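PDB 6AGI: calcium uptake protein 3, mitochondrial, which senses matrix calcium through its EF-hands and, as a disulfide-linked heterodimer with MICU1, regulates the mitochondrial calcium uniporter channel. Local coordinates for residues Ser14-Phe19 against Ile88-Tyr93; Arg20-Ile25 against Asp45-Ala50. All coordinates share one frame; numbering follows the deposited sequence.

Contact 1: residues Ser14-Phe19 against Ile88-Tyr93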
loop_
_atom_site.group_PDB
_atom_site.type_symbol
_atom_site.label_atom_id
_atom_site.label_comp_id
_atom_site.label_asym_id
_atom_site.label_seq_id
_atom_site.Cartn_x
_atom_site.Cartn_y
_atom_site.Cartn_z
ATOM N N SER B 14 4.671 -14.823 18.066
ATOM C CA SER B 14 4.030 -15.701 17.081
ATOM C C SER B 14 5.023 -16.221 16.045
ATOM O O SER B 14 5.170 -17.430 15.857
ATOM C CB SER B 14 2.900 -14.945 16.383
ATOM O OG SER B 14 1.828 -14.644 17.285
ATOM N N ARG B 15 5.714 -15.310 15.356
ATOM C CA ARG B 15 6.639 -15.743 14.304
ATOM C C ARG B 15 7.731 -16.634 14.874
ATOM O O ARG B 15 8.111 -17.630 14.254
ATOM C CB ARG B 15 7.273 -14.543 13.592
ATOM C CG ARG B 15 6.294 -13.738 12.816
ATOM C CD ARG B 15 6.241 -14.138 11.348
ATOM N NE ARG B 15 5.024 -13.694 10.664
ATOM C CZ ARG B 15 4.553 -12.441 10.665
ATOM N NH1 ARG B 15 5.178 -11.465 11.334
ATOM N NH2 ARG B 15 3.431 -12.160 9.993
ATOM N N GLU B 16 8.236 -16.296 16.063
ATOM C CA GLU B 16 9.268 -17.125 16.668
ATOM C C GLU B 16 8.716 -18.489 17.075
ATOM O O GLU B 16 9.374 -19.516 16.846
ATOM C CB GLU B 16 9.880 -16.392 17.866
ATOM C CG GLU B 16 10.179 -14.932 17.542
ATOM C CD GLU B 16 10.518 -14.059 18.744
ATOM O OE1 GLU B 16 11.319 -13.121 18.519
ATOM O OE2 GLU B 16 10.038 -14.280 19.874
ATOM N N ARG B 17 7.486 -18.536 17.606
ATOM C CA ARG B 17 6.878 -19.824 17.921
ATOM C C ARG B 17 6.712 -20.691 16.678
ATOM O O ARG B 17 6.952 -21.907 16.724
ATOM C CB ARG B 17 5.509 -19.642 18.582
ATOM C CG ARG B 17 5.551 -19.399 20.097
ATOM C CD ARG B 17 4.199 -19.064 20.709
ATOM N NE ARG B 17 3.795 -17.663 20.801
ATOM C CZ ARG B 17 2.634 -17.185 20.360
ATOM N NH1 ARG B 17 1.772 -18.000 19.765
ATOM N NH2 ARG B 17 2.335 -15.900 20.533
ATOM N N ARG B 18 6.312 -20.078 15.546
ATOM C CA ARG B 18 6.088 -20.846 14.323
ATOM C C ARG B 18 7.399 -21.307 13.706
ATOM O O ARG B 18 7.501 -22.449 13.224
ATOM C CB ARG B 18 5.301 -20.022 13.319
ATOM C CG ARG B 18 4.954 -20.794 12.047
ATOM C CD ARG B 18 3.666 -20.287 11.380
ATOM N NE ARG B 18 3.410 -20.919 10.089
ATOM C CZ ARG B 18 2.492 -21.876 9.916
ATOM N NH1 ARG B 18 1.782 -22.283 10.962
ATOM N NH2 ARG B 18 2.296 -22.443 8.720
ATOM N N PHE B 19 8.401 -20.422 13.670
ATOM C CA PHE B 19 9.731 -20.840 13.250
ATOM C C PHE B 19 10.150 -22.073 14.027
ATOM O O PHE B 19 10.548 -23.094 13.446
ATOM C CB PHE B 19 10.757 -19.743 13.483
ATOM C CG PHE B 19 12.130 -20.143 13.062
ATOM C CD1 PHE B 19 12.399 -20.452 11.750
ATOM C CD2 PHE B 19 13.123 -20.342 14.015
ATOM C CE1 PHE B 19 13.675 -20.845 11.358
ATOM C CE2 PHE B 19 14.389 -20.748 13.649
ATOM C CZ PHE B 19 14.680 -21.005 12.309
ATOM N N ILE B 88 18.124 -22.865 7.024
ATOM C CA ILE B 88 17.556 -21.521 7.026
ATOM C C ILE B 88 17.407 -21.052 8.467
ATOM O O ILE B 88 16.881 -21.789 9.313
ATOM C CB ILE B 88 16.199 -21.482 6.305
ATOM C CG1 ILE B 88 16.367 -22.020 4.876
ATOM C CG2 ILE B 88 15.596 -20.095 6.413
ATOM C CD1 ILE B 88 15.079 -22.163 4.121
ATOM N N SER B 89 17.953 -19.867 8.762
ATOM C CA SER B 89 17.857 -19.292 10.097
ATOM C C SER B 89 16.537 -18.558 10.235
ATOM O O SER B 89 15.787 -18.394 9.267
ATOM C CB SER B 89 19.005 -18.328 10.384
ATOM O OG SER B 89 19.127 -17.322 9.378
ATOM N N TYR B 90 16.283 -18.073 11.454
ATOM C CA TYR B 90 15.049 -17.348 11.746
ATOM C C TYR B 90 14.936 -16.046 10.935
ATOM O O TYR B 90 13.873 -15.738 10.356
ATOM C CB TYR B 90 14.967 -17.075 13.241
ATOM C CG TYR B 90 13.814 -16.168 13.581
ATOM C CD1 TYR B 90 12.512 -16.518 13.227
ATOM C CD2 TYR B 90 14.016 -14.971 14.276
ATOM C CE1 TYR B 90 11.453 -15.701 13.515
ATOM C CE2 TYR B 90 12.949 -14.142 14.580
ATOM C CZ TYR B 90 11.668 -14.514 14.194
ATOM O OH TYR B 90 10.594 -13.708 14.496
ATOM N N THR B 91 15.997 -15.227 10.961
ATOM C CA THR B 91 16.021 -14.016 10.146
ATOM C C THR B 91 15.791 -14.335 8.680
ATOM O O THR B 91 15.063 -13.627 7.974
ATOM C CB THR B 91 17.338 -13.271 10.333
ATOM O OG1 THR B 91 17.667 -13.223 11.732
ATOM C CG2 THR B 91 17.202 -11.859 9.758
ATOM N N GLU B 92 16.461 -15.370 8.201
ATOM C CA GLU B 92 16.384 -15.760 6.806
ATOM C C GLU B 92 14.955 -16.183 6.461
ATOM O O GLU B 92 14.422 -15.847 5.392
ATOM C CB GLU B 92 17.418 -16.874 6.648
ATOM C CG GLU B 92 18.087 -17.141 5.376
ATOM C CD GLU B 92 19.476 -17.721 5.654
ATOM O OE1 GLU B 92 20.390 -16.958 6.050
ATOM O OE2 GLU B 92 19.616 -18.965 5.585
ATOM N N TYR B 93 14.324 -16.917 7.378
ATOM C CA TYR B 93 12.898 -17.214 7.332
ATOM C C TYR B 93 12.073 -15.947 7.154
ATOM O O TYR B 93 11.177 -15.886 6.299
ATOM C CB TYR B 93 12.528 -17.911 8.633
ATOM C CG TYR B 93 11.064 -18.143 8.879
ATOM C CD1 TYR B 93 10.223 -18.674 7.901
ATOM C CD2 TYR B 93 10.500 -17.744 10.077
ATOM C CE1 TYR B 93 8.870 -18.877 8.169
ATOM C CE2 TYR B 93 9.180 -17.927 10.336
ATOM C CZ TYR B 93 8.361 -18.494 9.395
ATOM O OH TYR B 93 7.034 -18.643 9.732
HETATM O O HOH W 1 4.945 -19.316 7.952
#
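One face of the F19 ring is covered by the backbone of Y90, whose CA lies over the ring centre, 3.8 Å from the centroid, in a CH-pi contact; the carbonyl O of I88 sits at the ring edge, in plane. F19, Y90 and Y93 form an aromatic cluster that packs helix 14-22 against the first turn of helix 90-101, where S89 is the N-cap. F19 CG, anti to the backbone N (chi1 180°), lies against Y90 CD1 at 3.6 Å. At the far end of the ring, F19 CZ comes 3.4 Å from Y90 N. The two tyrosines meet F19 obliquely, the Y90 plane tilted by 53° and the Y93 plane by 31°; F19 CD1 approaches Y93 CD2 to 3.7 Å. F19 and Y93 run past each other in opposite directions. Farther out, Y90 OH touches E16 CG (3.3 Å) and R15 CB (3.5 Å), which approach it from directions nearly at right angles, while L157 of helix 147-158 touches both E16 and Y90. E16 OE2 accepts a hydrogen bond from the backbone N of T13. R18 crosses Y93 at about a right angle, its guanidinium hydrogen-bonded to the carbonyls of A41 and T44. A water in the plane of both the guanidinium and the Y93 ring joins them, 3.1 Å from R18 NE and 2.8 Å from Y93 OH.

Contact 2: residues Arg20-Ile25 against Asp45-Ala50; sequences RLFASI and DEPKVA
P47 packs obliquely against both L21 and F22 at the C-terminal end of helix 14-22; its CD touches both, meeting L21 CG and one face of the F22 ring. This is a small apolar contact at the protein surface, joining the last helical turn to the irregular loop that leads from helix 35-43 to strand 54-55. One face of the F22 ring receives P47 CD in a CH-pi contact, 4.1 Å from the centroid and 20° off the ring normal, displaced toward the rim of the ring. F22 CG lies anti to the carbonyl carbon and beside the backbone N (chi1 -80°). The ring points its CZ to D45 O, 3.8 Å away, and this oxygen lies at the ring edge near its plane. F22 CZ also approaches E46 C, at 4.0 Å and obliquely to the ring. D45 and E46 thus meet the ring through their main chain, and the CB atoms of both point away from the helix. L21 heads directly for the loop. Its CG, anti to the backbone N (chi1 179°), comes 3.6 Å from P47 CD, and L21 CD2 touches that same proline carbon. The F22 side chain also touches L40 and A41 of helix 35-43, and M33. An alanine in place of F22 would probably leave P47 CD without the ring face and D45 O without the ring edge, opening a gap between helix end and loop. On the proline, P47 CG marks a second point of approach to the helix, lying 3.7 Å from L21 O.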
loop_
_atom_site.group_PDB
_atom_site.type_symbol
_atom_site.label_atom_id
_atom_site.label_comp_id
_atom_site.label_asym_id
_atom_site.label_seq_id
_atom_site.Cartn_x
_atom_site.Cartn_y
_atom_site.Cartn_z
ATOM N N ARG B 20 10.042 -21.997 15.359
ATOM C CA ARG B 20 10.442 -23.123 16.188
ATOM C C ARG B 20 9.586 -24.354 15.912
ATOM O O ARG B 20 10.089 -25.483 15.966
ATOM C CB ARG B 20 10.364 -22.736 17.656
ATOM C CG ARG B 20 11.389 -21.691 18.088
ATOM C CD ARG B 20 11.130 -21.312 19.525
ATOM N NE ARG B 20 10.525 -22.447 20.201
ATOM C CZ ARG B 20 11.047 -23.063 21.243
ATOM N NH1 ARG B 20 12.211 -22.669 21.721
ATOM N NH2 ARG B 20 10.408 -24.086 21.784
ATOM N N LEU B 21 8.300 -24.164 15.612
ATOM C CA LEU B 21 7.438 -25.314 15.369
ATOM C C LEU B 21 7.885 -26.090 14.140
ATOM O O LEU B 21 7.929 -27.328 14.156
ATOM C CB LEU B 21 5.995 -24.855 15.194
ATOM C CG LEU B 21 4.962 -25.935 14.908
ATOM C CD1 LEU B 21 4.789 -26.810 16.141
ATOM C CD2 LEU B 21 3.668 -25.299 14.542
ATOM N N PHE B 22 8.223 -25.379 13.061
ATOM C CA PHE B 22 8.594 -26.049 11.828
ATOM C C PHE B 22 10.073 -26.380 11.719
ATOM O O PHE B 22 10.441 -27.176 10.854
ATOM C CB PHE B 22 8.163 -25.208 10.643
ATOM C CG PHE B 22 6.708 -25.348 10.317
ATOM C CD1 PHE B 22 6.270 -26.376 9.498
ATOM C CD2 PHE B 22 5.774 -24.456 10.813
ATOM C CE1 PHE B 22 4.944 -26.509 9.184
ATOM C CE2 PHE B 22 4.425 -24.581 10.492
ATOM C CZ PHE B 22 4.011 -25.607 9.684
ATOM N N ALA B 23 10.927 -25.805 12.561
ATOM C CA ALA B 23 12.360 -26.032 12.428
ATOM C C ALA B 23 12.735 -27.446 12.854
ATOM O O ALA B 23 12.121 -28.027 13.751
ATOM C CB ALA B 23 13.139 -25.002 13.248
ATOM N N SER B 24 13.777 -27.994 12.214
ATOM C CA SER B 24 14.217 -29.355 12.497
ATOM C C SER B 24 15.725 -29.510 12.702
ATOM O O SER B 24 16.164 -30.617 13.034
ATOM C CB SER B 24 13.728 -30.337 11.408
ATOM O OG SER B 24 14.503 -30.319 10.218
ATOM N N ILE B 25 16.533 -28.468 12.508
ATOM C CA ILE B 25 17.987 -28.582 12.614
ATOM C C ILE B 25 18.450 -27.749 13.801
ATOM O O ILE B 25 18.072 -26.578 13.936
ATOM C CB ILE B 25 18.700 -28.100 11.335
ATOM C CG1 ILE B 25 18.097 -28.740 10.086
ATOM C CG2 ILE B 25 20.179 -28.386 11.399
ATOM C CD1 ILE B 25 18.279 -30.219 10.006
ATOM N N ASP B 45 -0.449 -25.906 7.801
ATOM C CA ASP B 45 -0.889 -25.271 9.034
ATOM C C ASP B 45 -0.046 -25.688 10.222
ATOM O O ASP B 45 0.484 -24.838 10.934
ATOM C CB ASP B 45 -2.356 -25.622 9.330
ATOM C CG ASP B 45 -3.329 -24.611 8.759
ATOM O OD1 ASP B 45 -2.868 -23.606 8.160
ATOM O OD2 ASP B 45 -4.556 -24.791 8.971
ATOM N N GLU B 46 0.131 -26.977 10.428
ATOM C CA GLU B 46 0.990 -27.486 11.477
ATOM C C GLU B 46 1.772 -28.647 10.900
ATOM O O GLU B 46 1.343 -29.265 9.919
ATOM C CB GLU B 46 0.164 -27.976 12.679
ATOM C CG GLU B 46 -0.856 -29.064 12.281
ATOM C CD GLU B 46 -1.802 -29.488 13.403
ATOM O OE1 GLU B 46 -1.713 -28.915 14.509
ATOM O OE2 GLU B 46 -2.656 -30.379 13.165
ATOM N N PRO B 47 2.907 -28.991 11.503
ATOM C CA PRO B 47 3.606 -30.200 11.066
ATOM C C PRO B 47 2.689 -31.388 11.301
ATOM O O PRO B 47 1.709 -31.306 12.052
ATOM C CB PRO B 47 4.854 -30.250 11.963
ATOM C CG PRO B 47 5.038 -28.816 12.446
ATOM C CD PRO B 47 3.659 -28.234 12.525
ATOM N N LYS B 48 3.000 -32.494 10.621
ATOM C CA LYS B 48 2.262 -33.745 10.756
ATOM C C LYS B 48 2.930 -34.695 11.734
ATOM O O LYS B 48 2.245 -35.324 12.541
ATOM C CB LYS B 48 2.089 -34.424 9.395
ATOM C CG LYS B 48 0.845 -33.960 8.628
ATOM C CD LYS B 48 1.095 -32.681 7.833
ATOM C CE LYS B 48 -0.091 -32.345 6.944
ATOM N NZ LYS B 48 0.150 -31.168 6.073
ATOM N N VAL B 49 4.260 -34.749 11.727
ATOM C CA VAL B 49 5.027 -35.561 12.665
ATOM C C VAL B 49 5.742 -34.618 13.630
ATOM O O VAL B 49 5.965 -33.435 13.339
ATOM C CB VAL B 49 6.036 -36.482 11.933
ATOM C CG1 VAL B 49 7.112 -35.650 11.232
ATOM C CG2 VAL B 49 6.669 -37.501 12.883
ATOM N N ALA B 50 6.081 -35.149 14.811
ATOM C CA ALA B 50 6.589 -34.320 15.904
ATOM C C ALA B 50 8.060 -33.945 15.708
ATOM O O ALA B 50 8.397 -32.765 15.541
ATOM C CB ALA B 50 6.380 -35.038 17.242
#

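From the N terminus, helix 14-22 supplies the first partner of both contacts: its earlier turns serve contact 1, its last turn contact 2. The chain then passes through strands 25-27 and 30-32 and helix 35-43 before the loop at 45-50 returns to the helix, closing the shorter circuit of contact 2. Continuing through strand 54-55 and helices 58-66 and 78-81, it reaches 88-93 and closes the longer circuit of contact 1, within which contact 2 is nested. The centres are about 12 Å apart, and the probable hydrogen bond from R18 NH1 to D45 O joins the two. Helix 14-22 thus ties a buried helix start to a surface loop, away from the calcium sites.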